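Local structure of phosphoribosyl-glycinamide (GAR) synthetase (7LVO) at residues L148-M153 against I158-F163; L244-G249 against V334-P339; A85-A90 against F94-E99. The protein catalyses, through its GAR synthetase part, the ATP-dependent ligation of phosphoribosylamine to glycine, the second step of de novo purine biosynthesis. One frame throughout, in Å; residues are numbered along the deposited sequence.

How the contacts relate
Contact 3 lies in the N domain of the GAR synthetase half, and contacts 1 and 2 lie in the ATP-grasp region; along the chain, contact 3 closes before contact 1 opens, and contact 1 before contact 2. Contacts 1 and 2 do not touch: their centres are 19 Å apart, their nearest atoms about 8 Å. Both lie near predicted ATP or magnesium residues. Lys150 of contact 1 pairs with Glu233, a predicted ATP-site residue, while the 334-339 loop of contact 2 follows directly on Asn333, a predicted magnesium ligand. Contact 3 is more remote, its centre 24 Å from that of contact 2 and 35 Å from that of contact 1.

Contact 1. Residues L148-M153 against I158-F163; sequences LSKEFM and IPTAAF
Two successive bends in Lys150, at chi2 (-72°) and chi3 (-67°), return Lys150 CE along the ring of Phe163, 3.5 Å from Phe163 CD1, and bring NZ to Thr160 and Ala161. Nearer the backbone, Lys150 CB sits 3.4 Å from the centroid of the Phe163 ring, over its face, in a CH-pi contact. NZ donates to Thr160 OG1 at 2.6 Å and to Ala161 O at 3.0 Å, the second bond lying in the carbonyl plane on a lone pair. A salt bridge to Glu233, predicted to bind ATP, gives the ammonium group a third partner. Thr160 OG1 is also bonded to Val329 O, and Met153 SD packs 3.6 Å from Thr160 CB, crossing it at about a right angle. At the other end of the contact, Ile158 N makes a nearly straight bond (170°) to Met153 O at 2.7 Å, and Ile158 CD1 meets Phe152 CE1 at 3.4 Å. The loop after helix 146-155 turns back along that helix and runs into strand 163-167 at Phe163; Met153 and Ile158 rest on Val329 and Tyr332 of strand 326-333, and Phe152 and Ile158 reach Thr301 of helix 287-307.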
ATOM      1  N   LEU A 148      18.220  -3.876  -4.425  1.00 28.34           N
ATOM      2  CA  LEU A 148      18.043  -3.527  -5.830  1.00 31.84           C
ATOM      3  C   LEU A 148      17.419  -2.143  -5.979  1.00 22.49           C
ATOM      4  O   LEU A 148      17.829  -1.358  -6.845  1.00 27.41           O
ATOM      5  CB  LEU A 148      17.186  -4.586  -6.524  1.00 27.82           C
ATOM      6  CG  LEU A 148      16.849  -4.350  -7.997  1.00 41.05           C
ATOM      7  CD1 LEU A 148      16.533  -5.679  -8.683  1.00 48.11           C
ATOM      8  CD2 LEU A 148      15.679  -3.385  -8.169  1.00 30.23           C
ATOM      9  N   SER A 149      16.435  -1.823  -5.141  1.00 30.92           N
ATOM     10  CA  SER A 149      15.754  -0.538  -5.260  1.00 29.69           C
ATOM     11  C   SER A 149      16.711   0.616  -5.006  1.00 27.89           C
ATOM     12  O   SER A 149      16.686   1.627  -5.721  1.00 25.01           O
ATOM     13  CB  SER A 149      14.573  -0.473  -4.292  1.00 25.69           C
ATOM     14  OG  SER A 149      15.017  -0.368  -2.956  1.00 39.22           O
ATOM     15  N   LYS A 150      17.565   0.490  -3.988  1.00 30.89           N
ATOM     16  CA  LYS A 150      18.512   1.560  -3.695  1.00 30.17           C
ATOM     17  C   LYS A 150      19.530   1.713  -4.820  1.00 32.94           C
ATOM     18  O   LYS A 150      19.881   2.837  -5.198  1.00 29.35           O
ATOM     19  CB  LYS A 150      19.213   1.289  -2.364  1.00 28.92           C
ATOM     20  CG  LYS A 150      18.270   1.236  -1.171  1.00 26.92           C
ATOM     21  CD  LYS A 150      17.719   2.606  -0.791  1.00 27.84           C
ATOM     22  CE  LYS A 150      18.816   3.528  -0.254  1.00 33.02           C
ATOM     23  NZ  LYS A 150      18.261   4.780   0.344  1.00 32.63           N
ATOM     24  N   GLU A 151      20.022   0.595  -5.361  1.00 28.50           N
ATOM     25  CA  GLU A 151      20.912   0.667  -6.515  1.00 37.06           C
ATOM     26  C   GLU A 151      20.215   1.344  -7.689  1.00 29.68           C
ATOM     27  O   GLU A 151      20.812   2.178  -8.377  1.00 31.19           O
ATOM     28  CB  GLU A 151      21.384  -0.736  -6.905  1.00 37.26           C
ATOM     29  CG  GLU A 151      22.387  -0.756  -8.052  1.00 39.14           C
ATOM     30  CD  GLU A 151      22.592  -2.147  -8.637  1.00 51.73           C
ATOM     31  OE1 GLU A 151      22.063  -3.126  -8.066  1.00 49.34           O
ATOM     32  OE2 GLU A 151      23.280  -2.261  -9.673  1.00 57.35           O
ATOM     33  N   PHE A 152      18.952   0.986  -7.937  1.00 26.63           N
ATOM     34  CA  PHE A 152      18.190   1.620  -9.007  1.00 27.27           C
ATOM     35  C   PHE A 152      18.130   3.130  -8.819  1.00 26.92           C
ATOM     36  O   PHE A 152      18.278   3.888  -9.781  1.00 27.64           O
ATOM     37  CB  PHE A 152      16.779   1.019  -9.057  1.00 22.77           C
ATOM     38  CG  PHE A 152      15.852   1.710 -10.022  1.00 23.64           C
ATOM     39  CD1 PHE A 152      15.090   2.791  -9.618  1.00 28.66           C
ATOM     40  CD2 PHE A 152      15.747   1.276 -11.332  1.00 28.73           C
ATOM     41  CE1 PHE A 152      14.242   3.431 -10.504  1.00 28.56           C
ATOM     42  CE2 PHE A 152      14.903   1.915 -12.223  1.00 32.24           C
ATOM     43  CZ  PHE A 152      14.150   2.989 -11.812  1.00 29.57           C
ATOM     44  N   MET A 153      17.910   3.588  -7.584  1.00 26.93           N
ATOM     45  CA  MET A 153      17.810   5.021  -7.343  1.00 30.94           C
ATOM     46  C   MET A 153      19.134   5.718  -7.643  1.00 27.31           C
ATOM     47  O   MET A 153      19.165   6.769  -8.294  1.00 26.68           O
ATOM     48  CB  MET A 153      17.378   5.278  -5.896  1.00 32.05           C
ATOM     49  CG  MET A 153      16.001   4.749  -5.548  1.00 29.17           C
ATOM     50  SD  MET A 153      15.657   4.866  -3.771  1.00 34.73           S
ATOM     51  CE  MET A 153      14.261   3.752  -3.611  1.00 32.99           C
ATOM     52  N   ILE A 158      18.152   9.287  -8.476  1.00 30.63           N
ATOM     53  CA  ILE A 158      16.903   9.494  -7.749  1.00 24.68           C
ATOM     54  C   ILE A 158      17.252   9.795  -6.295  1.00 26.25           C
ATOM     55  O   ILE A 158      17.915   8.969  -5.647  1.00 24.98           O
ATOM     56  CB  ILE A 158      15.989   8.266  -7.863  1.00 34.54           C
ATOM     57  CG1 ILE A 158      15.612   8.041  -9.342  1.00 30.21           C
ATOM     58  CG2 ILE A 158      14.764   8.439  -7.011  1.00 23.70           C
ATOM     59  CD1 ILE A 158      15.062   6.664  -9.656  1.00 29.09           C
ATOM     60  N   PRO A 159      16.837  10.938  -5.749  1.00 23.79           N
ATOM     61  CA  PRO A 159      17.298  11.320  -4.406  1.00 23.57           C
ATOM     62  C   PRO A 159      16.838  10.343  -3.332  1.00 31.72           C
ATOM     63  O   PRO A 159      15.643  10.066  -3.179  1.00 22.71           O
ATOM     64  CB  PRO A 159      16.691  12.716  -4.202  1.00 35.95           C
ATOM     65  CG  PRO A 159      15.543  12.786  -5.155  1.00 33.22           C
ATOM     66  CD  PRO A 159      15.953  11.957  -6.347  1.00 24.39           C
ATOM     67  N   THR A 160      17.805   9.829  -2.576  1.00 28.07           N
ATOM     68  CA  THR A 160      17.535   8.884  -1.502  1.00 31.45           C
ATOM     69  C   THR A 160      18.684   8.963  -0.504  1.00 29.70           C
ATOM     70  O   THR A 160      19.702   9.610  -0.748  1.00 29.09           O
ATOM     71  CB  THR A 160      17.362   7.459  -2.038  1.00 31.38           C
ATOM     72  OG1 THR A 160      16.917   6.590  -0.987  1.00 32.00           O
ATOM     73  CG2 THR A 160      18.679   6.936  -2.597  1.00 33.28           C
ATOM     74  N   ALA A 161      18.509   8.289   0.628  1.00 32.09           N
ATOM     75  CA  ALA A 161      19.528   8.316   1.672  1.00 31.33           C
ATOM     76  C   ALA A 161      20.767   7.538   1.241  1.00 34.15           C
ATOM     77  O   ALA A 161      20.672   6.489   0.592  1.00 29.88           O
ATOM     78  CB  ALA A 161      18.971   7.733   2.970  1.00 36.57           C
ATOM     79  N   ALA A 162      21.940   8.064   1.598  1.00 25.20           N
ATOM     80  CA  ALA A 162      23.184   7.341   1.382  1.00 29.81           C
ATOM     81  C   ALA A 162      23.066   5.935   1.950  1.00 33.74           C
ATOM     82  O   ALA A 162      22.380   5.709   2.951  1.00 34.01           O
ATOM     83  CB  ALA A 162      24.353   8.076   2.035  1.00 33.38           C
ATOM     84  N   PHE A 163      23.729   4.981   1.299  1.00 32.30           N
ATOM     85  CA  PHE A 163      23.532   3.581   1.646  1.00 32.10           C
ATOM     86  C   PHE A 163      24.687   2.740   1.124  1.00 33.48           C
ATOM     87  O   PHE A 163      25.492   3.183   0.302  1.00 29.03           O
ATOM     88  CB  PHE A 163      22.218   3.050   1.063  1.00 33.35           C
ATOM     89  CG  PHE A 163      22.290   2.768  -0.415  1.00 31.19           C
ATOM     90  CD1 PHE A 163      22.099   3.782  -1.337  1.00 39.96           C
ATOM     91  CD2 PHE A 163      22.568   1.495  -0.879  1.00 33.09           C
ATOM     92  CE1 PHE A 163      22.171   3.525  -2.696  1.00 34.24           C
ATOM     93  CE2 PHE A 163      22.641   1.234  -2.233  1.00 31.47           C
ATOM     94  CZ  PHE A 163      22.440   2.250  -3.140  1.00 33.08           C
TER

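Contact 2. Residues L244-G249 against V334-P339; sequences LAFSDG and VRFGDP
Phe336 reaches from the 334-339 loop to Leu244 and Phe246, two residues of strand 240-248 that bracket Ala245. Its CB does not point at the strand; the first torsion, with CG anti to the carbonyl carbon (chi1 -79°), turns the ring towards it. The first ring atom to meet the strand is Phe336 CD1, 4.0 Å from Leu244 CD2, and the two side chains cross there at about a right angle. One bond further, Phe336 CE1 comes within 4.2 Å of Phe246 CZ. The tip makes the tightest approach: Phe336 CZ lies 3.5 Å from Phe246 CE1, which meets the Phe336 ring at its edge, near the ring plane. The ring centroids are 5.8 Å apart and the planes are inclined at 70°, an oblique pairing. Leu244 CD2 has a second neighbour on the loop, Gly337 N at 3.9 Å, where the glycine backbone comes up against the leucine methyl. Met315 of strand 315-323 touches all three side chains, and Phe246 is further covered by Val357, Leu358 and Cys361 of helix 354-362. No hydrogen bond spans the two segments. The polar groups of the loop look elsewhere: Phe336 O accepts from Arg48 NE, and Gly337 O is bonded to Thr341 OG1. The loop that follows the predicted magnesium ligand Asn333 is therefore joined to strand 240-248 by buried apolar packing alone, a contact that depends on the fit of side chains and carries no charge.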
ATOM      1  N   LEU A 244       0.853   8.172  -4.392  1.00 24.07           N
ATOM      2  CA  LEU A 244       0.369   7.078  -5.218  1.00 26.38           C
ATOM      3  C   LEU A 244       0.106   7.582  -6.630  1.00 24.47           C
ATOM      4  O   LEU A 244      -0.490   8.648  -6.817  1.00 20.12           O
ATOM      5  CB  LEU A 244      -0.911   6.476  -4.633  1.00 20.21           C
ATOM      6  CG  LEU A 244      -0.741   5.678  -3.342  1.00 26.39           C
ATOM      7  CD1 LEU A 244      -0.454   6.595  -2.163  1.00 27.98           C
ATOM      8  CD2 LEU A 244      -1.989   4.832  -3.094  1.00 34.35           C
ATOM      9  N   ALA A 245       0.535   6.803  -7.622  1.00 22.80           N
ATOM     10  CA  ALA A 245       0.426   7.204  -9.020  1.00 20.33           C
ATOM     11  C   ALA A 245       0.136   5.991  -9.891  1.00 24.27           C
ATOM     12  O   ALA A 245       0.788   4.954  -9.752  1.00 25.00           O
ATOM     13  CB  ALA A 245       1.716   7.891  -9.489  1.00 23.44           C
ATOM     14  N   PHE A 246      -0.839   6.131 -10.787  1.00 28.05           N
ATOM     15  CA  PHE A 246      -1.112   5.106 -11.785  1.00 22.84           C
ATOM     16  C   PHE A 246      -0.075   5.177 -12.895  1.00 27.85           C
ATOM     17  O   PHE A 246       0.342   6.264 -13.301  1.00 18.64           O
ATOM     18  CB  PHE A 246      -2.511   5.286 -12.375  1.00 26.38           C
ATOM     19  CG  PHE A 246      -3.617   5.167 -11.368  1.00 20.73           C
ATOM     20  CD1 PHE A 246      -4.164   3.938 -11.059  1.00 22.68           C
ATOM     21  CD2 PHE A 246      -4.117   6.299 -10.730  1.00 19.76           C
ATOM     22  CE1 PHE A 246      -5.188   3.831 -10.127  1.00 15.40           C
ATOM     23  CE2 PHE A 246      -5.128   6.200  -9.802  1.00 27.32           C
ATOM     24  CZ  PHE A 246      -5.675   4.960  -9.503  1.00 24.28           C
ATOM     25  N   SER A 247       0.321   4.011 -13.408  1.00 25.54           N
ATOM     26  CA  SER A 247       1.348   3.934 -14.438  1.00 27.12           C
ATOM     27  C   SER A 247       0.994   2.870 -15.458  1.00 17.22           C
ATOM     28  O   SER A 247       0.558   1.771 -15.095  1.00 21.38           O
ATOM     29  CB  SER A 247       2.723   3.615 -13.835  1.00 22.94           C
ATOM     30  OG  SER A 247       3.682   3.387 -14.841  1.00 27.47           O
ATOM     31  N   ASP A 248       1.186   3.200 -16.734  1.00 23.85           N
ATOM     32  CA  ASP A 248       1.039   2.233 -17.816  1.00 22.42           C
ATOM     33  C   ASP A 248       2.368   1.933 -18.505  1.00 26.27           C
ATOM     34  O   ASP A 248       2.379   1.394 -19.618  1.00 26.57           O
ATOM     35  CB  ASP A 248       0.000   2.722 -18.825  1.00 24.67           C
ATOM     36  CG  ASP A 248       0.518   3.840 -19.721  1.00 18.35           C
ATOM     37  OD1 ASP A 248       1.664   4.319 -19.533  1.00 20.23           O
ATOM     38  OD2 ASP A 248      -0.236   4.243 -20.633  1.00 19.88           O
ATOM     39  N   GLY A 249       3.489   2.268 -17.857  1.00 21.18           N
ATOM     40  CA  GLY A 249       4.808   2.080 -18.399  1.00 25.30           C
ATOM     41  C   GLY A 249       5.378   3.318 -19.064  1.00 17.55           C
ATOM     42  O   GLY A 249       6.602   3.470 -19.131  1.00 17.92           O
ATOM     43  N   VAL A 334       4.817  -1.282  -4.684  1.00 22.59           N
ATOM     44  CA  VAL A 334       4.374  -1.496  -6.058  1.00 20.62           C
ATOM     45  C   VAL A 334       2.909  -1.891  -6.108  1.00 23.57           C
ATOM     46  O   VAL A 334       2.492  -2.669  -6.975  1.00 22.96           O
ATOM     47  CB  VAL A 334       5.248  -2.556  -6.757  1.00 30.20           C
ATOM     48  CG1 VAL A 334       6.717  -2.096  -6.813  1.00 22.25           C
ATOM     49  CG2 VAL A 334       5.129  -3.901  -6.047  1.00 23.81           C
ATOM     50  N   ARG A 335       2.119  -1.357  -5.183  1.00 22.82           N
ATOM     51  CA  ARG A 335       0.690  -1.625  -5.137  1.00 25.63           C
ATOM     52  C   ARG A 335       0.028  -0.557  -4.281  1.00 25.74           C
ATOM     53  O   ARG A 335       0.696   0.260  -3.644  1.00 24.76           O
ATOM     54  CB  ARG A 335       0.402  -3.028  -4.594  1.00 23.40           C
ATOM     55  CG  ARG A 335       1.369  -3.522  -3.520  1.00 27.80           C
ATOM     56  CD  ARG A 335       1.400  -2.613  -2.315  1.00 40.58           C
ATOM     57  NE  ARG A 335       2.346  -3.077  -1.303  1.00 43.49           N
ATOM     58  CZ  ARG A 335       2.554  -2.476  -0.138  1.00 49.10           C
ATOM     59  NH1 ARG A 335       1.882  -1.391   0.205  1.00 41.89           N
ATOM     60  NH2 ARG A 335       3.454  -2.976   0.700  1.00 62.21           N
ATOM     61  N   PHE A 336      -1.303  -0.566  -4.285  1.00 24.68           N
ATOM     62  CA  PHE A 336      -2.046   0.379  -3.465  1.00 28.93           C
ATOM     63  C   PHE A 336      -1.645   0.243  -1.998  1.00 27.89           C
ATOM     64  O   PHE A 336      -1.253  -0.830  -1.533  1.00 27.52           O
ATOM     65  CB  PHE A 336      -3.548   0.166  -3.619  1.00 26.08           C
ATOM     66  CG  PHE A 336      -4.118   0.766  -4.872  1.00 30.83           C
ATOM     67  CD1 PHE A 336      -4.340   2.125  -4.956  1.00 29.96           C
ATOM     68  CD2 PHE A 336      -4.439  -0.033  -5.965  1.00 26.80           C
ATOM     69  CE1 PHE A 336      -4.860   2.685  -6.110  1.00 32.59           C
ATOM     70  CE2 PHE A 336      -4.969   0.523  -7.109  1.00 26.23           C
ATOM     71  CZ  PHE A 336      -5.178   1.881  -7.184  1.00 28.90           C
ATOM     72  N   GLY A 337      -1.733   1.357  -1.271  1.00 22.69           N
ATOM     73  CA  GLY A 337      -1.367   1.394   0.125  1.00 26.88           C
ATOM     74  C   GLY A 337      -2.571   1.247   1.040  1.00 27.79           C
ATOM     75  O   GLY A 337      -3.713   1.487   0.653  1.00 30.26           O
ATOM     76  N   ASP A 338      -2.299   0.843   2.278  1.00 21.38           N
ATOM     77  CA  ASP A 338      -3.331   0.662   3.291  1.00 25.35           C
ATOM     78  C   ASP A 338      -2.854   1.363   4.556  1.00 29.12           C
ATOM     79  O   ASP A 338      -1.758   1.041   5.060  1.00 35.90           O
ATOM     80  CB  ASP A 338      -3.589  -0.824   3.539  1.00 26.33           C
ATOM     81  CG  ASP A 338      -4.842  -1.072   4.355  1.00 23.66           C
ATOM     82  OD1 ASP A 338      -5.012  -0.429   5.396  1.00 30.41           O
ATOM     83  OD2 ASP A 338      -5.672  -1.903   3.927  1.00 24.75           O
ATOM     84  N   PRO A 339      -3.627   2.305   5.121  1.00 28.14           N
ATOM     85  CA  PRO A 339      -4.979   2.725   4.739  1.00 27.26           C
ATOM     86  C   PRO A 339      -5.065   3.949   3.824  1.00 24.70           C
ATOM     87  O   PRO A 339      -6.096   4.610   3.818  1.00 20.99           O
ATOM     88  CB  PRO A 339      -5.618   3.047   6.096  1.00 24.75           C
ATOM     89  CG  PRO A 339      -4.459   3.653   6.865  1.00 31.66           C
ATOM     90  CD  PRO A 339      -3.207   2.923   6.395  1.00 34.39           C
TER

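Contact 3. Residues A85-A90 against F94-E99; sequences ALPWGA and FRSIVE
Ser96 turns its hydroxyl to Pro87 O, with OG anti to the backbone N (chi1 176°). The bond from Ser96 OG to Pro87 O is short, 2.6 Å, and the donor stands above the carbonyl plane. Leu86 lies against the same hydroxyl, Leu86 CG being 3.5 Å from Ser96 OG, so the polar atom has an apolar neighbour beside its acceptor. One residue further along, Ile97 holds CG2 between its backbone N and carbonyl carbon, which brings CG2 to 3.4 Å from Trp88 O; the same oxygen receives a weak bond from Ile97 N. The indole of Trp88 leads off to Leu43 and Pro113. These residues shape the loop leading from strand 81-83 into helix 95-104, part of a beta-alpha-beta crossover to strand 108-111, at the other edge of the parallel sheet in the N domain. Phe94 occupies the N-cap position with a left-handed backbone (phi 55°), and its N donates to Ala90 O at 3.1 Å. A water donates a hydrogen bond to Ala90 O and accepts one from Arg95 N, bridging the loop to the first turn of the helix. Phe94 CG is anti to its carbonyl carbon (chi1 -58°), laying Phe94 CD2 3.5 Å from Gly89 O, while Trp88 O lies at the ring's edge. Beyond the loop, the ring packs on Val121 and Ala124 of helix 121-126. Gly89 N lies 3.8 Å from Ser96 CB.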
ATOM      1  N   ALA A  85     -13.512 -18.127  -1.075  1.00 31.43           N
ATOM      2  CA  ALA A  85     -12.690 -18.786  -0.057  1.00 26.43           C
ATOM      3  C   ALA A  85     -11.910 -19.910  -0.729  1.00 29.12           C
ATOM      4  O   ALA A  85     -12.269 -21.088  -0.675  1.00 35.13           O
ATOM      5  CB  ALA A  85     -13.553 -19.300   1.090  1.00 28.61           C
ATOM      6  N   LEU A  86     -10.816 -19.529  -1.382  1.00 32.69           N
ATOM      7  CA  LEU A  86      -9.975 -20.455  -2.123  1.00 29.05           C
ATOM      8  C   LEU A  86      -8.516 -20.066  -1.937  1.00 34.49           C
ATOM      9  O   LEU A  86      -8.189 -18.871  -1.928  1.00 36.01           O
ATOM     10  CB  LEU A  86     -10.325 -20.448  -3.617  1.00 31.49           C
ATOM     11  CG  LEU A  86      -9.602 -21.480  -4.475  1.00 39.75           C
ATOM     12  CD1 LEU A  86     -10.110 -22.881  -4.172  1.00 44.68           C
ATOM     13  CD2 LEU A  86      -9.757 -21.152  -5.957  1.00 44.49           C
ATOM     14  N   PRO A  87      -7.623 -21.040  -1.779  1.00 32.84           N
ATOM     15  CA  PRO A  87      -6.197 -20.704  -1.692  1.00 35.19           C
ATOM     16  C   PRO A  87      -5.661 -20.223  -3.030  1.00 40.28           C
ATOM     17  O   PRO A  87      -6.182 -20.563  -4.097  1.00 37.39           O
ATOM     18  CB  PRO A  87      -5.536 -22.024  -1.272  1.00 39.67           C
ATOM     19  CG  PRO A  87      -6.646 -22.887  -0.758  1.00 38.17           C
ATOM     20  CD  PRO A  87      -7.869 -22.476  -1.536  1.00 36.05           C
ATOM     21  N   TRP A  88      -4.600 -19.420  -2.961  1.00 38.78           N
ATOM     22  CA  TRP A  88      -3.969 -18.918  -4.173  1.00 41.00           C
ATOM     23  C   TRP A  88      -3.074 -19.960  -4.830  1.00 39.25           C
ATOM     24  O   TRP A  88      -2.851 -19.907  -6.049  1.00 40.06           O
ATOM     25  CB  TRP A  88      -3.134 -17.676  -3.860  1.00 38.00           C
ATOM     26  CG  TRP A  88      -3.920 -16.501  -3.386  1.00 30.28           C
ATOM     27  CD1 TRP A  88      -5.270 -16.349  -3.431  1.00 27.04           C
ATOM     28  CD2 TRP A  88      -3.399 -15.312  -2.793  1.00 25.54           C
ATOM     29  NE1 TRP A  88      -5.628 -15.135  -2.899  1.00 29.25           N
ATOM     30  CE2 TRP A  88      -4.495 -14.478  -2.501  1.00 23.77           C
ATOM     31  CE3 TRP A  88      -2.109 -14.866  -2.480  1.00 27.18           C
ATOM     32  CZ2 TRP A  88      -4.344 -13.226  -1.918  1.00 24.08           C
ATOM     33  CZ3 TRP A  88      -1.963 -13.620  -1.899  1.00 27.19           C
ATOM     34  CH2 TRP A  88      -3.073 -12.814  -1.627  1.00 27.68           C
ATOM     35  N   GLY A  89      -2.552 -20.896  -4.054  1.00 37.05           N
ATOM     36  CA  GLY A  89      -1.518 -21.790  -4.557  1.00 36.56           C
ATOM     37  C   GLY A  89      -0.133 -21.200  -4.382  1.00 35.59           C
ATOM     38  O   GLY A  89       0.073 -19.989  -4.426  1.00 39.94           O
ATOM     39  N   ALA A  90       0.837 -22.079  -4.168  1.00 31.08           N
ATOM     40  CA  ALA A  90       2.196 -21.630  -3.910  1.00 39.30           C
ATOM     41  C   ALA A  90       2.805 -21.027  -5.175  1.00 43.43           C
ATOM     42  O   ALA A  90       2.479 -21.444  -6.293  1.00 33.42           O
ATOM     43  CB  ALA A  90       3.058 -22.789  -3.419  1.00 45.81           C
ATOM     44  N   PHE A  94       0.838 -20.478  -8.686  1.00 37.51           N
ATOM     45  CA  PHE A  94      -0.468 -20.013  -8.226  1.00 31.67           C
ATOM     46  C   PHE A  94      -1.590 -20.778  -8.931  1.00 34.27           C
ATOM     47  O   PHE A  94      -2.628 -20.212  -9.290  1.00 33.22           O
ATOM     48  CB  PHE A  94      -0.636 -18.507  -8.446  1.00 37.24           C
ATOM     49  CG  PHE A  94       0.402 -17.664  -7.755  1.00 32.58           C
ATOM     50  CD1 PHE A  94       1.602 -17.356  -8.389  1.00 27.74           C
ATOM     51  CD2 PHE A  94       0.175 -17.169  -6.481  1.00 33.72           C
ATOM     52  CE1 PHE A  94       2.561 -16.583  -7.758  1.00 26.21           C
ATOM     53  CE2 PHE A  94       1.124 -16.386  -5.842  1.00 26.87           C
ATOM     54  CZ  PHE A  94       2.318 -16.095  -6.480  1.00 29.80           C
ATOM     55  N   ARG A  95      -1.383 -22.082  -9.123  1.00 35.85           N
ATOM     56  CA  ARG A  95      -2.280 -22.852  -9.984  1.00 38.85           C
ATOM     57  C   ARG A  95      -3.723 -22.794  -9.493  1.00 26.70           C
ATOM     58  O   ARG A  95      -4.658 -22.755 -10.298  1.00 33.57           O
ATOM     59  CB  ARG A  95      -1.816 -24.307 -10.070  1.00 46.02           C
ATOM     60  CG  ARG A  95      -2.270 -25.016 -11.341  1.00 52.80           C
ATOM     61  CD  ARG A  95      -2.862 -26.395 -11.063  1.00 61.80           C
ATOM     62  NE  ARG A  95      -1.940 -27.276 -10.354  1.00 73.81           N
ATOM     63  CZ  ARG A  95      -2.009 -27.548  -9.056  1.00 66.47           C
ATOM     64  NH1 ARG A  95      -2.951 -27.026  -8.287  1.00 63.38           N
ATOM     65  NH2 ARG A  95      -1.110 -28.368  -8.518  1.00 65.66           N
ATOM     66  N   SER A  96      -3.923 -22.788  -8.175  1.00 30.40           N
ATOM     67  CA  SER A  96      -5.277 -22.787  -7.630  1.00 38.33           C
ATOM     68  C   SER A  96      -6.090 -21.613  -8.162  1.00 29.95           C
ATOM     69  O   SER A  96      -7.157 -21.797  -8.759  1.00 31.80           O
ATOM     70  CB  SER A  96      -5.225 -22.756  -6.104  1.00 36.66           C
ATOM     71  OG  SER A  96      -6.528 -22.674  -5.560  1.00 33.46           O
ATOM     72  N   ILE A  97      -5.598 -20.390  -7.958  1.00 29.16           N
ATOM     73  CA  ILE A  97      -6.374 -19.217  -8.354  1.00 28.05           C
ATOM     74  C   ILE A  97      -6.251 -18.947  -9.854  1.00 28.53           C
ATOM     75  O   ILE A  97      -7.179 -18.399 -10.465  1.00 28.39           O
ATOM     76  CB  ILE A  97      -5.934 -17.995  -7.529  1.00 33.28           C
ATOM     77  CG1 ILE A  97      -6.863 -16.808  -7.791  1.00 32.93           C
ATOM     78  CG2 ILE A  97      -4.502 -17.612  -7.857  1.00 28.52           C
ATOM     79  CD1 ILE A  97      -8.315 -17.062  -7.419  1.00 35.04           C
ATOM     80  N   VAL A  98      -5.121 -19.306 -10.464  1.00 26.73           N
ATOM     81  CA  VAL A  98      -4.961 -19.090 -11.901  1.00 27.89           C
ATOM     82  C   VAL A  98      -5.895 -20.004 -12.680  1.00 30.95           C
ATOM     83  O   VAL A  98      -6.543 -19.575 -13.642  1.00 29.23           O
ATOM     84  CB  VAL A  98      -3.494 -19.299 -12.312  1.00 34.13           C
ATOM     85  CG1 VAL A  98      -3.354 -19.268 -13.832  1.00 36.48           C
ATOM     86  CG2 VAL A  98      -2.615 -18.235 -11.671  1.00 26.74           C
ATOM     87  N   GLU A  99      -5.987 -21.275 -12.274  1.00 29.29           N
ATOM     88  CA  GLU A  99      -6.905 -22.195 -12.939  1.00 33.18           C
ATOM     89  C   GLU A  99      -8.354 -21.795 -12.693  1.00 34.12           C
ATOM     90  O   GLU A  99      -9.192 -21.884 -13.598  1.00 34.86           O
ATOM     91  CB  GLU A  99      -6.651 -23.623 -12.458  1.00 43.59           C
ATOM     92  CG  GLU A  99      -7.509 -24.672 -13.138  1.00 52.97           C
ATOM     93  CD  GLU A  99      -7.165 -26.080 -12.692  1.00 63.77           C
ATOM     94  OE1 GLU A  99      -6.221 -26.238 -11.886  1.00 56.82           O
ATOM     95  OE2 GLU A  99      -7.839 -27.029 -13.147  1.00 74.68           O
TER
HETATM   96  O   HOH W   1       0.762 -23.238  -7.350  1.00 37.00           O